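Local coordinates for CELL WALL surface anchor family protein (Streptococcus pneumoniae, PDB 2WW8) that forms the adhesin of the pneumococcal pilus and probably recognises host-cell surfaces through an integrin-like domain that carries a magnesium ion, at residues E253-L258 / F383-G388; V227-D232 / S257-I262. One frame throughout, in Å; residues are numbered along the deposited sequence.

Contact 1 (E253-L258 / F383-G388). With MG (magnesium ion), chain B.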
loop_
_atom_site.group_PDB
_atom_site.type_symbol
_atom_site.label_atom_id
_atom_site.label_comp_id
_atom_site.label_asym_id
_atom_site.label_seq_id
_atom_site.Cartn_x
_atom_site.Cartn_y
_atom_site.Cartn_z
ATOM N N GLU A 253 -0.022 3.127 -28.304
ATOM C CA GLU A 253 -0.369 2.442 -27.057
ATOM C C GLU A 253 -0.242 0.911 -27.183
ATOM O O GLU A 253 0.196 0.273 -26.208
ATOM C CB GLU A 253 -1.760 2.820 -26.539
ATOM C CG GLU A 253 -1.957 4.338 -26.248
ATOM C CD GLU A 253 -3.428 4.839 -26.114
ATOM O OE1 GLU A 253 -4.400 4.097 -26.443
ATOM O OE2 GLU A 253 -3.628 6.017 -25.701
ATOM N N ALA A 254 -0.636 0.334 -28.330
ATOM C CA ALA A 254 -0.509 -1.109 -28.556
ATOM C C ALA A 254 1.000 -1.483 -28.571
ATOM O O ALA A 254 1.397 -2.461 -27.954
ATOM C CB ALA A 254 -1.158 -1.539 -29.870
ATOM N N THR A 255 1.837 -0.685 -29.241
ATOM C CA THR A 255 3.275 -0.953 -29.283
ATOM C C THR A 255 3.885 -0.989 -27.869
ATOM O O THR A 255 4.583 -1.973 -27.540
ATOM C CB THR A 255 3.993 0.053 -30.202
ATOM O OG1 THR A 255 3.440 -0.057 -31.511
ATOM C CG2 THR A 255 5.533 -0.105 -30.283
ATOM N N ARG A 256 3.589 0.051 -27.074
ATOM C CA ARG A 256 4.052 0.120 -25.691
ATOM C C ARG A 256 3.631 -1.126 -24.906
ATOM O O ARG A 256 4.471 -1.589 -24.129
ATOM C CB ARG A 256 3.609 1.379 -24.940
ATOM C CG ARG A 256 4.262 2.652 -25.552
ATOM C CD ARG A 256 3.637 3.895 -24.895
ATOM N NE ARG A 256 4.418 5.001 -25.429
ATOM C CZ ARG A 256 4.063 6.279 -25.432
ATOM N NH1 ARG A 256 2.895 6.628 -24.882
ATOM N NH2 ARG A 256 4.908 7.170 -25.968
ATOM N N SER A 257 2.389 -1.602 -25.083
ATOM C CA SER A 257 1.928 -2.774 -24.316
ATOM C C SER A 257 2.620 -4.046 -24.781
ATOM O O SER A 257 2.976 -4.864 -23.953
ATOM C CB SER A 257 0.417 -2.992 -24.293
ATOM O OG SER A 257 0.184 -4.213 -23.611
ATOM N N LEU A 258 2.832 -4.183 -26.081
ATOM C CA LEU A 258 3.585 -5.300 -26.633
ATOM C C LEU A 258 5.051 -5.316 -26.112
ATOM O O LEU A 258 5.578 -6.354 -25.731
ATOM C CB LEU A 258 3.562 -5.271 -28.177
ATOM C CG LEU A 258 4.392 -6.364 -28.876
ATOM C CD1 LEU A 258 3.850 -7.754 -28.537
ATOM C CD2 LEU A 258 4.500 -6.160 -30.384
ATOM N N PHE A 383 7.756 -7.447 -35.652
ATOM C CA PHE A 383 6.345 -7.008 -35.672
ATOM C C PHE A 383 6.262 -5.683 -36.489
ATOM O O PHE A 383 6.861 -4.683 -36.137
ATOM C CB PHE A 383 5.845 -6.768 -34.224
ATOM C CG PHE A 383 5.616 -8.013 -33.435
ATOM C CD1 PHE A 383 4.396 -8.669 -33.502
ATOM C CD2 PHE A 383 6.627 -8.514 -32.590
ATOM C CE1 PHE A 383 4.192 -9.835 -32.731
ATOM C CE2 PHE A 383 6.421 -9.645 -31.838
ATOM C CZ PHE A 383 5.210 -10.315 -31.893
ATOM N N HIS A 384 5.523 -5.692 -37.575
ATOM C CA HIS A 384 5.439 -4.526 -38.413
ATOM C C HIS A 384 3.975 -4.036 -38.387
ATOM O O HIS A 384 3.023 -4.762 -38.773
ATOM C CB HIS A 384 5.737 -4.990 -39.812
ATOM C CG HIS A 384 5.747 -3.873 -40.822
ATOM N ND1 HIS A 384 5.954 -4.105 -42.162
ATOM C CD2 HIS A 384 5.675 -2.529 -40.681
ATOM C CE1 HIS A 384 5.928 -2.951 -42.816
ATOM N NE2 HIS A 384 5.753 -1.983 -41.939
ATOM N N ILE A 385 3.812 -2.801 -37.951
ATOM C CA ILE A 385 2.496 -2.198 -37.887
ATOM C C ILE A 385 2.480 -1.138 -38.999
ATOM O O ILE A 385 3.304 -0.197 -39.016
ATOM C CB ILE A 385 2.240 -1.532 -36.525
ATOM C CG1 ILE A 385 2.186 -2.602 -35.433
ATOM C CG2 ILE A 385 0.946 -0.644 -36.524
ATOM C CD1 ILE A 385 2.656 -2.037 -34.065
ATOM N N THR A 386 1.524 -1.266 -39.913
ATOM C CA THR A 386 1.485 -0.246 -40.969
ATOM C C THR A 386 0.037 0.089 -41.365
ATOM O O THR A 386 -0.857 -0.768 -41.175
ATOM C CB THR A 386 2.315 -0.743 -42.181
ATOM O OG1 THR A 386 2.098 0.103 -43.311
ATOM C CG2 THR A 386 2.010 -2.174 -42.536
ATOM N N ASP A 387 -0.177 1.275 -41.957
ATOM C CA ASP A 387 -1.532 1.563 -42.480
ATOM C C ASP A 387 -1.493 1.829 -43.988
ATOM O O ASP A 387 -2.389 2.460 -44.529
ATOM C CB ASP A 387 -2.219 2.694 -41.722
ATOM C CG ASP A 387 -1.729 4.052 -42.181
ATOM O OD1 ASP A 387 -0.647 4.161 -42.792
ATOM O OD2 ASP A 387 -2.371 5.058 -41.847
ATOM N N GLY A 388 -0.466 1.372 -44.684
ATOM C CA GLY A 388 -0.481 1.587 -46.137
ATOM C C GLY A 388 0.589 0.881 -46.941
ATOM O O GLY A 388 1.658 0.518 -46.447
HETATM MG MG MG B . 0.086 5.574 -44.292
HETATM O O HOH W 1 -1.545 4.918 -45.435
HETATM O O HOH W 2 0.387 6.931 -45.774
HETATM O O HOH W 3 1.509 4.147 -44.826
#

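Contact 2 (V227-D232 / S257-I262)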
loop_
_atom_site.group_PDB
_atom_site.type_symbol
_atom_site.label_atom_id
_atom_site.label_comp_id
_atom_site.label_asym_id
_atom_site.label_seq_id
_atom_site.Cartn_x
_atom_site.Cartn_y
_atom_site.Cartn_z
ATOM N N VAL A 227 13.707 -8.963 -30.874
ATOM C CA VAL A 227 12.530 -8.474 -31.563
ATOM C C VAL A 227 12.747 -7.043 -32.079
ATOM O O VAL A 227 13.160 -6.172 -31.335
ATOM C CB VAL A 227 11.288 -8.469 -30.624
ATOM C CG1 VAL A 227 10.079 -8.059 -31.416
ATOM C CG2 VAL A 227 11.082 -9.881 -29.941
ATOM N N VAL A 228 12.443 -6.807 -33.358
ATOM C CA VAL A 228 12.372 -5.422 -33.837
ATOM C C VAL A 228 10.885 -5.077 -34.113
ATOM O O VAL A 228 10.140 -5.846 -34.739
ATOM C CB VAL A 228 13.133 -5.259 -35.161
ATOM C CG1 VAL A 228 12.977 -3.775 -35.694
ATOM C CG2 VAL A 228 14.666 -5.661 -34.959
ATOM N N ILE A 229 10.455 -3.923 -33.633
ATOM C CA ILE A 229 9.087 -3.435 -33.994
ATOM C C ILE A 229 9.210 -2.341 -35.042
ATOM O O ILE A 229 9.974 -1.395 -34.819
ATOM C CB ILE A 229 8.376 -2.891 -32.777
ATOM C CG1 ILE A 229 8.179 -4.047 -31.822
ATOM C CG2 ILE A 229 7.045 -2.178 -33.159
ATOM C CD1 ILE A 229 7.604 -3.653 -30.485
ATOM N N LEU A 230 8.530 -2.486 -36.173
ATOM C CA LEU A 230 8.580 -1.440 -37.189
ATOM C C LEU A 230 7.241 -0.742 -37.155
ATOM O O LEU A 230 6.218 -1.405 -37.212
ATOM C CB LEU A 230 8.637 -2.002 -38.614
ATOM C CG LEU A 230 9.850 -2.828 -39.034
ATOM C CD1 LEU A 230 9.729 -3.287 -40.485
ATOM C CD2 LEU A 230 11.053 -1.892 -38.887
ATOM N N LEU A 231 7.243 0.579 -37.069
ATOM C CA LEU A 231 5.989 1.255 -36.820
ATOM C C LEU A 231 5.824 2.417 -37.838
ATOM O O LEU A 231 6.646 3.344 -37.862
ATOM C CB LEU A 231 6.024 1.816 -35.404
ATOM C CG LEU A 231 4.824 2.727 -35.029
ATOM C CD1 LEU A 231 3.475 2.001 -35.183
ATOM C CD2 LEU A 231 4.995 3.262 -33.538
ATOM N N ASP A 232 4.812 2.305 -38.685
ATOM C CA ASP A 232 4.448 3.334 -39.679
ATOM C C ASP A 232 3.983 4.618 -38.978
ATOM O O ASP A 232 3.072 4.621 -38.132
ATOM C CB ASP A 232 3.417 2.651 -40.634
ATOM C CG ASP A 232 2.850 3.541 -41.750
ATOM O OD1 ASP A 232 2.932 4.791 -41.692
ATOM O OD2 ASP A 232 2.303 2.881 -42.678
ATOM N N SER A 257 2.389 -1.602 -25.083
ATOM C CA SER A 257 1.928 -2.774 -24.316
ATOM C C SER A 257 2.620 -4.046 -24.781
ATOM O O SER A 257 2.976 -4.864 -23.953
ATOM C CB SER A 257 0.417 -2.992 -24.293
ATOM O OG SER A 257 0.184 -4.213 -23.611
ATOM N N LEU A 258 2.832 -4.183 -26.081
ATOM C CA LEU A 258 3.585 -5.300 -26.633
ATOM C C LEU A 258 5.051 -5.316 -26.112
ATOM O O LEU A 258 5.578 -6.354 -25.731
ATOM C CB LEU A 258 3.562 -5.271 -28.177
ATOM C CG LEU A 258 4.392 -6.364 -28.876
ATOM C CD1 LEU A 258 3.850 -7.754 -28.537
ATOM C CD2 LEU A 258 4.500 -6.160 -30.384
ATOM N N ILE A 259 5.698 -4.156 -26.072
ATOM C CA ILE A 259 7.014 -4.034 -25.467
ATOM C C ILE A 259 6.947 -4.568 -24.021
ATOM O O ILE A 259 7.804 -5.379 -23.642
ATOM C CB ILE A 259 7.496 -2.577 -25.507
ATOM C CG1 ILE A 259 7.761 -2.218 -26.978
ATOM C CG2 ILE A 259 8.731 -2.404 -24.648
ATOM C CD1 ILE A 259 7.971 -0.716 -27.180
ATOM N N ASP A 260 5.966 -4.132 -23.225
ATOM C CA ASP A 260 5.839 -4.641 -21.841
ATOM C C ASP A 260 5.733 -6.164 -21.816
ATOM O O ASP A 260 6.293 -6.772 -20.915
ATOM C CB ASP A 260 4.628 -4.130 -21.038
ATOM C CG ASP A 260 4.682 -2.640 -20.713
ATOM O OD1 ASP A 260 5.788 -2.074 -20.633
ATOM O OD2 ASP A 260 3.612 -1.987 -20.552
ATOM N N LYS A 261 4.968 -6.780 -22.705
ATOM C CA LYS A 261 4.809 -8.232 -22.694
ATOM C C LYS A 261 6.118 -8.909 -23.114
ATOM O O LYS A 261 6.551 -9.852 -22.460
ATOM C CB LYS A 261 3.721 -8.668 -23.681
ATOM C CG LYS A 261 2.322 -8.312 -23.206
ATOM C CD LYS A 261 1.337 -8.728 -24.297
ATOM C CE LYS A 261 0.184 -7.715 -24.405
ATOM N NZ LYS A 261 -0.591 -7.943 -23.205
ATOM N N ILE A 262 6.757 -8.422 -24.187
ATOM C CA ILE A 262 8.041 -9.009 -24.613
ATOM C C ILE A 262 9.109 -8.919 -23.525
ATOM O O ILE A 262 9.819 -9.901 -23.279
ATOM C CB ILE A 262 8.546 -8.347 -25.881
ATOM C CG1 ILE A 262 7.668 -8.772 -27.067
ATOM C CG2 ILE A 262 10.031 -8.729 -26.156
ATOM C CD1 ILE A 262 7.783 -7.742 -28.231
#

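Contact 1 (E253-L258 / F383-G388)
L258 and F383 meet through a CH-pi contact: the methyl CD2 of L258 lies 3.9 Å from the centroid of the F383 ring, only 17° off the ring normal, and its nearest ring atom is CG of F383 at 3.7 Å. The methyl therefore sits over a face, displaced toward the CB end of the ring. On the leucine side, the CA-CB bond already points toward the strand; with CG anti to the backbone N (chi1 177°) and chi2 near +63°, CD2 is the branch that reaches the ring. F535 of the neighbouring strand 533-539 also packs against the phenylalanine ring.

The second side-chain meeting is between T255 and I385, where CD1 of I385 comes within 3.3 Å of OG1 of T255. This is van der Waals contact with a hydroxyl whose polar need is met inside the helix by the carbonyl of A251.

The polar and metal interactions begin at the strand's last residue, T386, whose OG1 accepts from G388 N at 3.2 Å, forming an ST turn. D387 OD1 binds the magnesium ion at 2.2 Å; three waters, S234 and S236 complete six ligands, and R247 makes a salt bridge to D387 OD2. The serines belong to a D-x-S-x-S run starting at D232, the signature of the metal ion-dependent adhesion site (MIDAS) of von Willebrand factor A, or integrin I, domains.

Contact 2 (V227-D232 / S257-I262)
Purely apolar packing of a helix on the strand that precedes it, with no hydrogen bond between the segments, joins V227-D232 to S257-I262, within the Rossmann-like alpha/beta core expected of an integrin I (von Willebrand factor A) domain. Strand 225-232 is an inner strand of a parallel five-stranded sheet, flanked by 269-275 and 379-386. Helix 247-263 follows it and leads to strand 269-275, so the three elements form a beta-alpha-beta unit. The geometry agrees: the short strand and helix axes run antiparallel at 177° and approach to 10.9 Å.

The strand's alternation decides which side chains take part. V227 and I229 point toward the helix, whereas V228 and L230 pack on helix 359-373, so the sheet has helices on both faces.

I229 makes two of the three closest contacts through a single atom. Its CG1 is anti to the carbonyl carbon (chi1 -64°) and the chain is extended beyond it, which sends CD1 out to the helix surface. There CD1 of I229 meets CG1 of I259 at 3.8 Å, the two side chains crossing at a slant, and lies 4.0 Å from CD2 of L258, whose side chain runs past it in the opposite direction. The isoleucine end thus touches two consecutive helix residues. I259 starts off at an angle to the strand, and its outer part comes nearer.

One helical turn on from L258, I262 faces V227, the two side chains reaching tip to tip. F583 of helix 575-583 and V270 of strand 269-275 also touch I262. Its two branches make separate approaches: CD1 of I262 lies 3.9 Å from CG1 of V227, and CG2 of I262 lies 4.1 Å from CG2 of V227.

How the contacts relate
The two contacts have centres about 7 Å apart and share L258 of helix 247-263, which packs on F383 in contact 1 and on I229 in contact 2. Along the chain the order is strand 225-232, the helix, then strand 379-386; contact 2 joins segments only 25 residues apart, against 125 for contact 1. The helix thus bridges two adjacent parallel strands, paired by backbone hydrogen bonds, among them the probable L230 N to F383 O bond (2.8 Å). At their C-terminal ends, D232 OD2 probably bonds T386 OG1 (2.9 Å) and accepts from D387 N, while D232 OD1 bonds S234 OG. D232 is therefore a second-shell residue placed to position two magnesium ligands.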